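Local structure of globin protein (Ramazzottius varieornatus, 5ZIQ) at residues P19-T24 / Q97-V102; L50-I55 / L134-Q139; T90-A95 / K155-W160. The protein binds heme as a hexacoordinated member of the globin family and may bind or carry oxygen, although its physiological role is unknown. All blocks are in the same frame, centred on the assembly; numbering follows the deposited sequence. Where two conformers were deposited one is given.

Overall arrangement
The three contacts lie along one all-helical globin chain and interleave in sequence: 19-24, 50-55, 90-95, 97-102, 134-139, 155-160. Contact 3, whose centre is about 6 Å from that of the chain, joins helix 79-97 to helix 148-170 beside the heme. Contact 1, with its centre about 11 Å away, sets the loop that follows helix 79-97 against the N-terminal segment, and F21 there meets W157. Contact 2, about 14 Å from contact 3 between centres, pairs helix 42-56 with helix 127-142, and L134 reaches Y92 and I158. Contacts 1 and 2 lie on opposite sides of the chain's centre; because contact 3 touches both, packing is continuous from the N-terminal loop to the outer helix pair.

Contact 1 (P19-T24 / Q97-V102); sequences PRFPLT and QDSDNV. With EDO (1,2-ethanediol), chain I; SO4 (sulfate ion), chain F.
V102 has the largest buried area in this contact, and its two methyls divide the work between R20 and F21. CG1 lies over the centre of one face of the R20 guanidinium, 3.8 Å above the plane, and also meets R20 CB. CG2 turns to the phenylalanine, packing on F21 CB at 3.9 Å. The arginine bends at chi3 (-68°), which lays its flat head across the valine, while its nitrogens form salt bridges with D18 and D103.

F21 is buried. Its CG is anti to the backbone N (chi1 -169°), and the ring stands between two neighbours: S99 O sits 3.8 Å above one face, offset toward the rim, and P22 CD covers the opposite face. The far end, CZ, lies 3.9 Å from S99 OG, a hydroxyl hydrogen-bonded to V96 O. S99 belongs to a type I turn from D98 to N101, closed by N101 N bonding to D98 O; the turn links helix 79-97 to helix 102-115, the EF corner of a globin. An alanine here removes the ring, which would probably open a gap between S99 and P22 and leave V102 CG2 with less to pack on.

T24 caps helix 25-38 and hydrogen-bonds ethanediol through N and a sulfate through OG1, both probably from the crystallisation liquor.

No hydrogen bond crosses between 19-24 and 97-102. The loops are held by van der Waals packing, including a backbone carbonyl over an aromatic face, and by a guanidinium that spends its charge on aspartates while offering a face to a methyl.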
loop_
_atom_site.group_PDB
_atom_site.type_symbol
_atom_site.label_atom_id
_atom_site.label_comp_id
_atom_site.label_asym_id
_atom_site.label_seq_id
_atom_site.Cartn_x
_atom_site.Cartn_y
_atom_site.Cartn_z
ATOM N N PRO A 19 -16.437 -14.514 6.206
ATOM C CA PRO A 19 -17.153 -13.690 5.214
ATOM C C PRO A 19 -16.946 -12.184 5.356
ATOM O O PRO A 19 -17.345 -11.439 4.458
ATOM C CB PRO A 19 -18.632 -14.048 5.431
ATOM C CG PRO A 19 -18.696 -14.570 6.824
ATOM C CD PRO A 19 -17.368 -15.206 7.119
ATOM N N ARG A 20 -16.323 -11.726 6.450
ATOM C CA ARG A 20 -15.943 -10.311 6.570
ATOM C C ARG A 20 -14.806 -9.948 5.605
ATOM O O ARG A 20 -14.655 -8.790 5.238
ATOM C CB ARG A 20 -15.519 -9.979 8.004
ATOM C CG ARG A 20 -16.677 -10.020 9.002
ATOM C CD ARG A 20 -16.202 -9.705 10.403
ATOM N NE ARG A 20 -15.350 -10.783 10.882
ATOM C CZ ARG A 20 -14.595 -10.705 11.972
ATOM N NH1 ARG A 20 -14.576 -9.595 12.686
ATOM N NH2 ARG A 20 -13.860 -11.739 12.335
ATOM N N PHE A 21 -14.012 -10.947 5.224
ATOM C CA PHE A 21 -12.908 -10.775 4.288
ATOM C C PHE A 21 -13.511 -10.826 2.879
ATOM O O PHE A 21 -14.352 -11.658 2.624
ATOM C CB PHE A 21 -11.880 -11.889 4.496
ATOM C CG PHE A 21 -10.589 -11.654 3.764
ATOM C CD1 PHE A 21 -9.717 -10.666 4.197
ATOM C CD2 PHE A 21 -10.283 -12.369 2.622
ATOM C CE1 PHE A 21 -8.519 -10.418 3.510
ATOM C CE2 PHE A 21 -9.095 -12.123 1.915
ATOM C CZ PHE A 21 -8.214 -11.159 2.380
ATOM N N PRO A 22 -13.092 -9.912 1.973
ATOM C CA PRO A 22 -13.833 -9.814 0.699
ATOM C C PRO A 22 -13.655 -11.007 -0.233
ATOM O O PRO A 22 -14.563 -11.351 -0.971
ATOM C CB PRO A 22 -13.268 -8.528 0.072
ATOM C CG PRO A 22 -11.912 -8.340 0.714
ATOM C CD PRO A 22 -12.107 -8.816 2.121
ATOM N N LEU A 23 -12.463 -11.605 -0.253
ATOM C CA LEU A 23 -12.164 -12.622 -1.271
ATOM C C LEU A 23 -12.696 -13.997 -0.925
ATOM O O LEU A 23 -12.652 -14.404 0.244
ATOM C CB LEU A 23 -10.640 -12.719 -1.499
ATOM C CG LEU A 23 -9.949 -11.403 -1.879
ATOM C CD1 LEU A 23 -8.438 -11.668 -1.981
ATOM C CD2 LEU A 23 -10.521 -10.846 -3.185
ATOM N N THR A 24 -13.158 -14.724 -1.937
ATOM C CA THR A 24 -13.484 -16.143 -1.752
ATOM C C THR A 24 -12.233 -16.913 -1.362
ATOM O O THR A 24 -11.125 -16.392 -1.517
ATOM C CB THR A 24 -14.010 -16.756 -3.048
ATOM O OG1 THR A 24 -12.966 -16.707 -4.038
ATOM C CG2 THR A 24 -15.239 -16.001 -3.554
ATOM N N GLN A 97 -0.474 -11.017 5.491
ATOM C CA GLN A 97 -0.155 -11.947 6.584
ATOM C C GLN A 97 -1.321 -12.263 7.485
ATOM O O GLN A 97 -1.415 -13.382 7.987
ATOM C CB GLN A 97 0.934 -11.383 7.485
ATOM C CG GLN A 97 2.309 -11.437 6.880
ATOM C CD GLN A 97 3.294 -10.777 7.788
ATOM O OE1 GLN A 97 3.557 -11.242 8.902
ATOM N NE2 GLN A 97 3.826 -9.661 7.332
ATOM N N ASP A 98 -2.211 -11.289 7.651
ATOM C CA ASP A 98 -3.341 -11.406 8.564
ATOM C C ASP A 98 -4.658 -11.680 7.859
ATOM O O ASP A 98 -5.758 -11.434 8.424
ATOM C CB ASP A 98 -3.427 -10.131 9.401
ATOM C CG ASP A 98 -2.261 -9.997 10.375
ATOM O OD1 ASP A 98 -1.643 -11.013 10.740
ATOM O OD2 ASP A 98 -1.997 -8.875 10.826
ATOM N N SER A 99 -4.579 -12.220 6.646
ATOM C CA SER A 99 -5.796 -12.494 5.852
ATOM C C SER A 99 -6.774 -13.439 6.557
ATOM O O SER A 99 -7.972 -13.370 6.318
ATOM C CB SER A 99 -5.435 -13.118 4.497
ATOM O OG SER A 99 -4.732 -12.214 3.662
ATOM N N ASP A 100 -6.257 -14.313 7.416
ATOM C CA ASP A 100 -7.103 -15.254 8.155
ATOM C C ASP A 100 -7.416 -14.819 9.577
ATOM O O ASP A 100 -7.991 -15.601 10.354
ATOM C CB ASP A 100 -6.464 -16.640 8.198
ATOM C CG ASP A 100 -6.432 -17.337 6.849
ATOM O OD1 ASP A 100 -6.929 -16.807 5.847
ATOM O OD2 ASP A 100 -5.911 -18.470 6.803
ATOM N N ASN A 101 -7.087 -13.574 9.904
ATOM C CA ASN A 101 -7.461 -12.985 11.193
ATOM C C ASN A 101 -8.019 -11.588 10.947
ATOM O O ASN A 101 -7.337 -10.579 11.149
ATOM C CB ASN A 101 -6.242 -12.972 12.131
ATOM C CG ASN A 101 -6.588 -12.605 13.571
ATOM O OD1 ASN A 101 -7.603 -11.941 13.877
ATOM N ND2 ASN A 101 -5.711 -13.032 14.478
ATOM N N VAL A 102 -9.280 -11.540 10.508
ATOM C CA VAL A 102 -9.910 -10.282 10.156
ATOM C C VAL A 102 -9.901 -9.308 11.329
ATOM O O VAL A 102 -9.774 -8.103 11.122
ATOM C CB VAL A 102 -11.325 -10.513 9.620
ATOM C CG1 VAL A 102 -12.071 -9.196 9.438
ATOM C CG2 VAL A 102 -11.254 -11.275 8.301
HETATM C C1 EDO I . -14.299 -12.049 -4.388
HETATM O O1 EDO I . -13.489 -13.233 -4.379
HETATM C C2 EDO I . -14.952 -11.808 -5.746
HETATM O O2 EDO I . -15.905 -12.806 -6.133
HETATM S S SO4 F . -15.128 -19.036 -6.167
HETATM O O1 SO4 F . -15.010 -19.668 -7.497
HETATM O O2 SO4 F . -16.308 -18.142 -6.196
HETATM O O3 SO4 F . -15.374 -20.088 -5.161
HETATM O O4 SO4 F . -13.818 -18.414 -5.922
#

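Contact 2 (L50-I55 / L134-Q139)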
loop_
_atom_site.group_PDB
_atom_site.type_symbol
_atom_site.label_atom_id
_atom_site.label_comp_id
_atom_site.label_asym_id
_atom_site.label_seq_id
_atom_site.Cartn_x
_atom_site.Cartn_y
_atom_site.Cartn_z
ATOM N N LEU A 50 6.325 5.165 -3.567
ATOM C CA LEU A 50 6.422 6.596 -3.249
ATOM C C LEU A 50 6.907 7.420 -4.425
ATOM O O LEU A 50 6.366 8.486 -4.677
ATOM C CB LEU A 50 7.281 6.875 -2.012
ATOM C CG LEU A 50 6.693 6.424 -0.659
ATOM C CD1 LEU A 50 7.631 6.844 0.460
ATOM C CD2 LEU A 50 5.287 6.931 -0.366
ATOM N N LEU A 51 7.902 6.919 -5.158
ATOM C CA LEU A 51 8.365 7.609 -6.363
ATOM C C LEU A 51 7.237 7.736 -7.386
ATOM O O LEU A 51 7.101 8.796 -8.013
ATOM C CB LEU A 51 9.614 6.951 -6.962
ATOM C CG LEU A 51 10.836 6.985 -6.042
ATOM C CD1 LEU A 51 11.979 6.196 -6.649
ATOM C CD2 LEU A 51 11.271 8.404 -5.634
ATOM N N LYS A 52 6.396 6.706 -7.512
ATOM C CA LYS A 52 5.249 6.779 -8.423
ATOM C C LYS A 52 4.231 7.810 -7.927
ATOM O O LYS A 52 3.694 8.597 -8.723
ATOM C CB LYS A 52 4.608 5.410 -8.651
ATOM C CG LYS A 52 3.513 5.385 -9.709
ATOM C CD LYS A 52 4.054 5.677 -11.101
ATOM C CE LYS A 52 3.073 5.193 -12.144
ATOM N NZ LYS A 52 3.537 5.522 -13.516
ATOM N N LEU A 53 3.989 7.832 -6.613
ATOM C CA LEU A 53 3.073 8.840 -6.052
ATOM C C LEU A 53 3.490 10.254 -6.433
ATOM O O LEU A 53 2.656 11.092 -6.809
ATOM C CB LEU A 53 3.007 8.718 -4.531
ATOM C CG LEU A 53 2.045 9.662 -3.801
ATOM C CD1 LEU A 53 0.574 9.367 -4.100
ATOM C CD2 LEU A 53 2.308 9.591 -2.305
ATOM N N PHE A 54 4.795 10.502 -6.353
ATOM C CA PHE A 54 5.329 11.831 -6.594
ATOM C C PHE A 54 5.243 12.202 -8.074
ATOM O O PHE A 54 5.171 13.387 -8.390
ATOM C CB PHE A 54 6.764 11.976 -6.069
ATOM C CG PHE A 54 6.931 11.700 -4.591
ATOM C CD1 PHE A 54 5.866 11.807 -3.684
ATOM C CD2 PHE A 54 8.190 11.340 -4.094
ATOM C CE1 PHE A 54 6.057 11.542 -2.326
ATOM C CE2 PHE A 54 8.387 11.103 -2.744
ATOM C CZ PHE A 54 7.318 11.192 -1.853
ATOM N N ILE A 55 5.233 11.198 -8.963
ATOM C CA ILE A 55 5.048 11.416 -10.415
ATOM C C ILE A 55 3.590 11.780 -10.681
ATOM O O ILE A 55 3.298 12.766 -11.365
ATOM C CB ILE A 55 5.456 10.178 -11.269
ATOM C CG1 ILE A 55 6.977 9.976 -11.263
ATOM C CG2 ILE A 55 4.985 10.314 -12.721
ATOM C CD1 ILE A 55 7.402 8.550 -11.568
ATOM N N LEU A 134 0.582 1.238 -5.537
ATOM C CA LEU A 134 0.752 -0.177 -5.230
ATOM C C LEU A 134 0.511 -1.034 -6.461
ATOM O O LEU A 134 1.300 -1.926 -6.742
ATOM C CB LEU A 134 -0.155 -0.620 -4.073
ATOM C CG LEU A 134 -0.035 -2.103 -3.707
ATOM C CD1 LEU A 134 1.391 -2.544 -3.364
ATOM C CD2 LEU A 134 -0.982 -2.380 -2.542
ATOM N N VAL A 135 -0.560 -0.749 -7.203
ATOM C CA VAL A 135 -0.802 -1.461 -8.475
ATOM C C VAL A 135 0.398 -1.352 -9.431
ATOM O O VAL A 135 0.826 -2.349 -10.017
ATOM C CB VAL A 135 -2.115 -0.984 -9.135
ATOM C CG1 VAL A 135 -2.227 -1.452 -10.578
ATOM C CG2 VAL A 135 -3.298 -1.460 -8.307
ATOM N N PHE A 136 0.945 -0.149 -9.566
ATOM C CA PHE A 136 2.141 0.058 -10.390
ATOM C C PHE A 136 3.290 -0.841 -9.954
ATOM O O PHE A 136 3.938 -1.478 -10.786
ATOM C CB PHE A 136 2.584 1.519 -10.387
ATOM C CG PHE A 136 3.846 1.758 -11.165
ATOM C CD1 PHE A 136 3.844 1.698 -12.562
ATOM C CD2 PHE A 136 5.045 2.014 -10.502
ATOM C CE1 PHE A 136 5.010 1.918 -13.276
ATOM C CE2 PHE A 136 6.222 2.231 -11.216
ATOM C CZ PHE A 136 6.200 2.172 -12.602
ATOM N N ALA A 137 3.556 -0.874 -8.648
ATOM C CA ALA A 137 4.642 -1.705 -8.141
ATOM C C ALA A 137 4.365 -3.183 -8.384
ATOM O O ALA A 137 5.268 -3.928 -8.755
ATOM C CB ALA A 137 4.900 -1.430 -6.670
ATOM N N LEU A 138 3.118 -3.599 -8.161
ATOM C CA LEU A 138 2.704 -4.980 -8.461
ATOM C C LEU A 138 2.904 -5.342 -9.937
ATOM O O LEU A 138 3.507 -6.356 -10.236
ATOM C CB LEU A 138 1.253 -5.218 -8.031
ATOM C CG LEU A 138 1.019 -5.324 -6.520
ATOM C CD1 LEU A 138 -0.461 -5.117 -6.227
ATOM C CD2 LEU A 138 1.516 -6.667 -5.975
ATOM N N GLN A 139 2.409 -4.499 -10.845
ATOM C CA GLN A 139 2.553 -4.743 -12.301
ATOM C C GLN A 139 4.010 -4.860 -12.683
ATOM O O GLN A 139 4.405 -5.782 -13.391
ATOM C CB GLN A 139 2.006 -3.578 -13.104
ATOM C CG GLN A 139 0.522 -3.394 -13.057
ATOM C CD GLN A 139 0.056 -2.220 -13.900
ATOM O OE1 GLN A 139 0.650 -1.129 -13.884
ATOM N NE2 GLN A 139 -1.017 -2.435 -14.635
#
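K52 NZ sits over the face of the F136 ring, 4.2 Å from its centroid and 24° off the ring normal, a cation-pi interaction that is the one polar element joining 50-55 to 134-139. The methylene next to it does as much of the touching: CE lies 3.8 Å from the same centroid, a CH-pi contact, and comes within 3.6 Å of F136 CD1. CD, CE and NZ lie over that face, while CB and CG approach at the CD2 side of the rim, and the two side chains cross at about a right angle.

The torsions put it there. K52 CG is anti to the backbone N (chi1 -173°) and the chain bends once, at chi2 (66°), before running on nearly straight to the ammonium. F136 also starts with CG anti to its own N, which carries the ring out from its helix to meet the lysine. The ammonium's charge would be expected to polarise the ring's electrons toward it.

Only these two residues touch across the segments, both partly exposed, and the CA atoms of K52 and F136 are 7.7 Å apart. The contact thus links the outer sides of two globin helices, 42-56 and 127-142. Inward from it, L50 packs on F81 and A84 of helix 79-97, L53 touches the heme, and L138 fills in against W35 and F38 of helix 25-38 and Y154 of helix 148-170.

Contact 3 (T90-A95 / K155-W160). With HEM (protoporphyrin IX containing Fe), chain E.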
loop_
_atom_site.group_PDB
_atom_site.type_symbol
_atom_site.label_atom_id
_atom_site.label_comp_id
_atom_site.label_asym_id
_atom_site.label_seq_id
_atom_site.Cartn_x
_atom_site.Cartn_y
_atom_site.Cartn_z
ATOM N N THR A 90 4.621 -1.609 4.344
ATOM C CA THR A 90 4.485 -2.575 5.438
ATOM C C THR A 90 3.024 -2.917 5.757
ATOM O O THR A 90 2.718 -4.095 5.885
ATOM C CB THR A 90 5.262 -2.138 6.694
ATOM O OG1 THR A 90 6.676 -2.241 6.445
ATOM C CG2 THR A 90 4.901 -2.984 7.909
ATOM N N PRO A 91 2.128 -1.911 5.871
ATOM C CA PRO A 91 0.748 -2.302 6.249
ATOM C C PRO A 91 0.055 -3.211 5.228
ATOM O O PRO A 91 -0.794 -4.002 5.600
ATOM C CB PRO A 91 0.015 -0.953 6.382
ATOM C CG PRO A 91 1.092 -0.026 6.805
ATOM C CD PRO A 91 2.277 -0.440 5.943
ATOM N N TYR A 92 0.403 -3.093 3.942
ATOM C CA TYR A 92 -0.157 -3.975 2.922
ATOM C C TYR A 92 0.356 -5.390 3.109
ATOM O O TYR A 92 -0.406 -6.349 3.035
ATOM C CB TYR A 92 0.174 -3.468 1.512
ATOM C CG TYR A 92 -0.581 -2.221 1.121
ATOM C CD1 TYR A 92 -1.985 -2.258 0.903
ATOM C CD2 TYR A 92 0.103 -1.009 0.933
ATOM C CE1 TYR A 92 -2.669 -1.123 0.524
ATOM C CE2 TYR A 92 -0.568 0.133 0.520
ATOM C CZ TYR A 92 -1.958 0.071 0.341
ATOM O OH TYR A 92 -2.635 1.194 -0.043
ATOM N N ASP A 93 1.653 -5.522 3.397
ATOM C CA ASP A 93 2.226 -6.834 3.677
ATOM C C ASP A 93 1.670 -7.441 4.963
ATOM O O ASP A 93 1.363 -8.643 5.012
ATOM C CB ASP A 93 3.759 -6.731 3.717
ATOM C CG ASP A 93 4.403 -8.062 4.020
ATOM O OD1 ASP A 93 4.440 -8.926 3.116
ATOM O OD2 ASP A 93 4.831 -8.237 5.179
ATOM N N GLN A 94 1.574 -6.620 6.008
ATOM C CA GLN A 94 0.994 -7.083 7.268
ATOM C C GLN A 94 -0.452 -7.490 7.055
ATOM O O GLN A 94 -0.909 -8.453 7.663
ATOM C CB GLN A 94 1.118 -6.027 8.352
ATOM C CG GLN A 94 0.913 -6.586 9.744
ATOM C CD GLN A 94 1.130 -5.573 10.843
ATOM O OE1 GLN A 94 1.296 -4.370 10.603
ATOM N NE2 GLN A 94 1.155 -6.068 12.080
ATOM N N ALA A 95 -1.168 -6.751 6.203
ATOM C CA ALA A 95 -2.533 -7.137 5.858
ATOM C C ALA A 95 -2.631 -8.533 5.212
ATOM O O ALA A 95 -3.438 -9.360 5.626
ATOM C CB ALA A 95 -3.180 -6.073 4.969
ATOM N N LYS A 155 -7.558 -5.450 -7.295
ATOM C CA LYS A 155 -8.433 -4.275 -7.284
ATOM C C LYS A 155 -9.456 -4.423 -6.144
ATOM O O LYS A 155 -9.696 -3.451 -5.421
ATOM C CB LYS A 155 -9.090 -4.088 -8.644
ATOM C CG LYS A 155 -8.150 -3.466 -9.676
ATOM C CD LYS A 155 -8.845 -3.401 -11.025
ATOM C CE LYS A 155 -7.960 -2.724 -12.069
ATOM N NZ LYS A 155 -8.575 -2.756 -13.425
ATOM N N ILE A 156 -10.001 -5.633 -5.952
ATOM C CA ILE A 156 -10.977 -5.858 -4.878
ATOM C C ILE A 156 -10.327 -5.674 -3.510
ATOM O O ILE A 156 -10.852 -4.978 -2.614
ATOM C CB ILE A 156 -11.562 -7.293 -4.944
ATOM C CG1 ILE A 156 -12.382 -7.469 -6.237
ATOM C CG2 ILE A 156 -12.412 -7.592 -3.697
ATOM C CD1 ILE A 156 -12.767 -8.917 -6.543
ATOM N N TRP A 157 -9.182 -6.325 -3.338
ATOM C CA TRP A 157 -8.539 -6.348 -2.032
ATOM C C TRP A 157 -7.944 -4.980 -1.685
ATOM O O TRP A 157 -8.103 -4.497 -0.560
ATOM C CB TRP A 157 -7.484 -7.462 -2.001
ATOM C CG TRP A 157 -6.690 -7.510 -0.724
ATOM C CD1 TRP A 157 -7.062 -8.078 0.458
ATOM C CD2 TRP A 157 -5.388 -6.982 -0.534
ATOM N NE1 TRP A 157 -6.048 -7.946 1.384
ATOM C CE2 TRP A 157 -5.007 -7.268 0.803
ATOM C CE3 TRP A 157 -4.495 -6.285 -1.368
ATOM C CZ2 TRP A 157 -3.765 -6.875 1.333
ATOM C CZ3 TRP A 157 -3.253 -5.901 -0.844
ATOM C CH2 TRP A 157 -2.911 -6.189 0.503
ATOM N N ILE A 158 -7.268 -4.339 -2.637
ATOM C CA ILE A 158 -6.698 -3.008 -2.350
ATOM C C ILE A 158 -7.821 -2.023 -2.013
ATOM O O ILE A 158 -7.683 -1.254 -1.055
ATOM C CB ILE A 158 -5.818 -2.491 -3.513
ATOM C CG1 ILE A 158 -4.585 -3.389 -3.668
ATOM C CG2 ILE A 158 -5.388 -1.039 -3.280
ATOM C CD1 ILE A 158 -3.803 -3.144 -4.942
ATOM N N SER A 159 -8.920 -2.063 -2.770
ATOM C CA SER A 159 -10.084 -1.203 -2.475
ATOM C C SER A 159 -10.613 -1.421 -1.057
ATOM O O SER A 159 -10.869 -0.461 -0.330
ATOM C CB SER A 159 -11.208 -1.424 -3.489
ATOM O OG SER A 159 -10.835 -0.893 -4.741
ATOM N N TRP A 160 -10.732 -2.687 -0.665
ATOM C CA TRP A 160 -11.252 -3.032 0.652
ATOM C C TRP A 160 -10.308 -2.503 1.744
ATOM O O TRP A 160 -10.766 -1.896 2.726
ATOM C CB TRP A 160 -11.446 -4.539 0.736
ATOM C CG TRP A 160 -11.947 -5.034 2.057
ATOM C CD1 TRP A 160 -13.259 -5.196 2.430
ATOM C CD2 TRP A 160 -11.160 -5.450 3.167
ATOM N NE1 TRP A 160 -13.327 -5.683 3.719
ATOM C CE2 TRP A 160 -12.056 -5.857 4.187
ATOM C CE3 TRP A 160 -9.775 -5.528 3.407
ATOM C CZ2 TRP A 160 -11.622 -6.324 5.430
ATOM C CZ3 TRP A 160 -9.343 -5.996 4.645
ATOM C CH2 TRP A 160 -10.263 -6.385 5.642
HETATM C CHA HEM E . 2.744 8.125 7.799
HETATM C CHB HEM E . 1.918 10.413 3.626
HETATM C CHC HEM E . -1.270 6.858 2.519
HETATM C CHD HEM E . 1.024 4.077 5.760
HETATM C C1A HEM E . 2.744 9.080 6.812
HETATM C C2A HEM E . 3.339 10.362 6.918
HETATM C C3A HEM E . 3.109 11.012 5.744
HETATM C C4A HEM E . 2.380 10.140 4.900
HETATM C CMA HEM E . 3.571 12.401 5.393
HETATM C CAA HEM E . 4.087 10.887 8.123
HETATM C CBA HEM E . 5.551 11.194 7.782
HETATM C CGA HEM E . 6.305 9.919 7.516
HETATM O O1A HEM E . 6.208 8.959 8.312
HETATM O O2A HEM E . 7.023 9.814 6.502
HETATM C C1B HEM E . 0.921 9.662 2.980
HETATM C C2B HEM E . 0.245 10.080 1.806
HETATM C C3B HEM E . -0.656 9.107 1.476
HETATM C C4B HEM E . -0.511 8.036 2.487
HETATM C CMB HEM E . 0.475 11.384 1.075
HETATM C CAB HEM E . -1.586 9.096 0.338
HETATM C CBB HEM E . -1.148 9.450 -0.870
HETATM C C1C HEM E . -0.872 5.738 3.234
HETATM C C2C HEM E . -1.250 4.413 3.001
HETATM C C3C HEM E . -0.568 3.621 3.920
HETATM C C4C HEM E . 0.226 4.476 4.719
HETATM C CMC HEM E . -2.214 3.939 1.946
HETATM C CAC HEM E . -0.605 2.157 4.083
HETATM C CBC HEM E . -1.469 1.397 3.443
HETATM C C1D HEM E . 1.624 5.011 6.603
HETATM C C2D HEM E . 2.250 4.593 7.870
HETATM C C3D HEM E . 2.728 5.717 8.438
HETATM C C4D HEM E . 2.387 6.818 7.518
HETATM C CMD HEM E . 2.326 3.181 8.407
HETATM C CAD HEM E . 3.462 5.821 9.762
HETATM C CBD HEM E . 2.475 6.310 10.814
HETATM C CGD HEM E . 3.133 6.443 12.166
HETATM O O1D HEM E . 4.233 5.888 12.374
HETATM O O2D HEM E . 2.578 7.104 13.077
HETATM N NA HEM E . 2.130 8.973 5.588
HETATM N NB HEM E . 0.421 8.477 3.335
HETATM N NC HEM E . 0.007 5.750 4.284
HETATM N ND HEM E . 1.732 6.347 6.433
HETATM FE FE HEM E . 1.095 7.378 4.959
HETATM O O HOH W 1 -5.447 -9.485 3.695
#
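The Y92 ring takes the heme vinyl carbon CBC over one face, 3.2 Å above the plane and offset toward the rim, and meets W157 CH2 at its edge. The approach to the heme is tight: Y92 CE2 is 3.3 Å from CBC, and the phenol OH comes to 3.4 Å from the heme methyl CMC. At W157 the roles change. The indole offers its own edge, with Y92 O lying in the ring plane 3.6 Å from CH2, while A95 CB comes in obliquely and packs against CZ2 at 3.8 Å. W157 CG is anti to the backbone N (chi1 176°), and the six-membered ring is carried across to the other helix, where it fits against the turn formed by Y92 and A95.

In globin terms this is helix E, 79-97, which carries the distal-side ligand H88, packed against helix H, 148-170. H88, an axial ligand of the iron, comes one turn before Y92. P91, also in the heme pocket, rests CG on the heme methyl CMD; the helix is kinked here, the N atoms of 91 and 92 making no bond to the preceding turn.

The other end of the indole is polar. W157 NE1 donates to a water at 2.8 Å, and this water in turn donates to A95 O, also at 2.8 Å. The bridge satisfies a buried N-H and ties the tryptophan to the main chain of the facing helix, where no direct hydrogen bond crosses. Around the pair, M49 of helix 42-56 packs against Y92, and L105 of helix 102-115 touches A95 and W160.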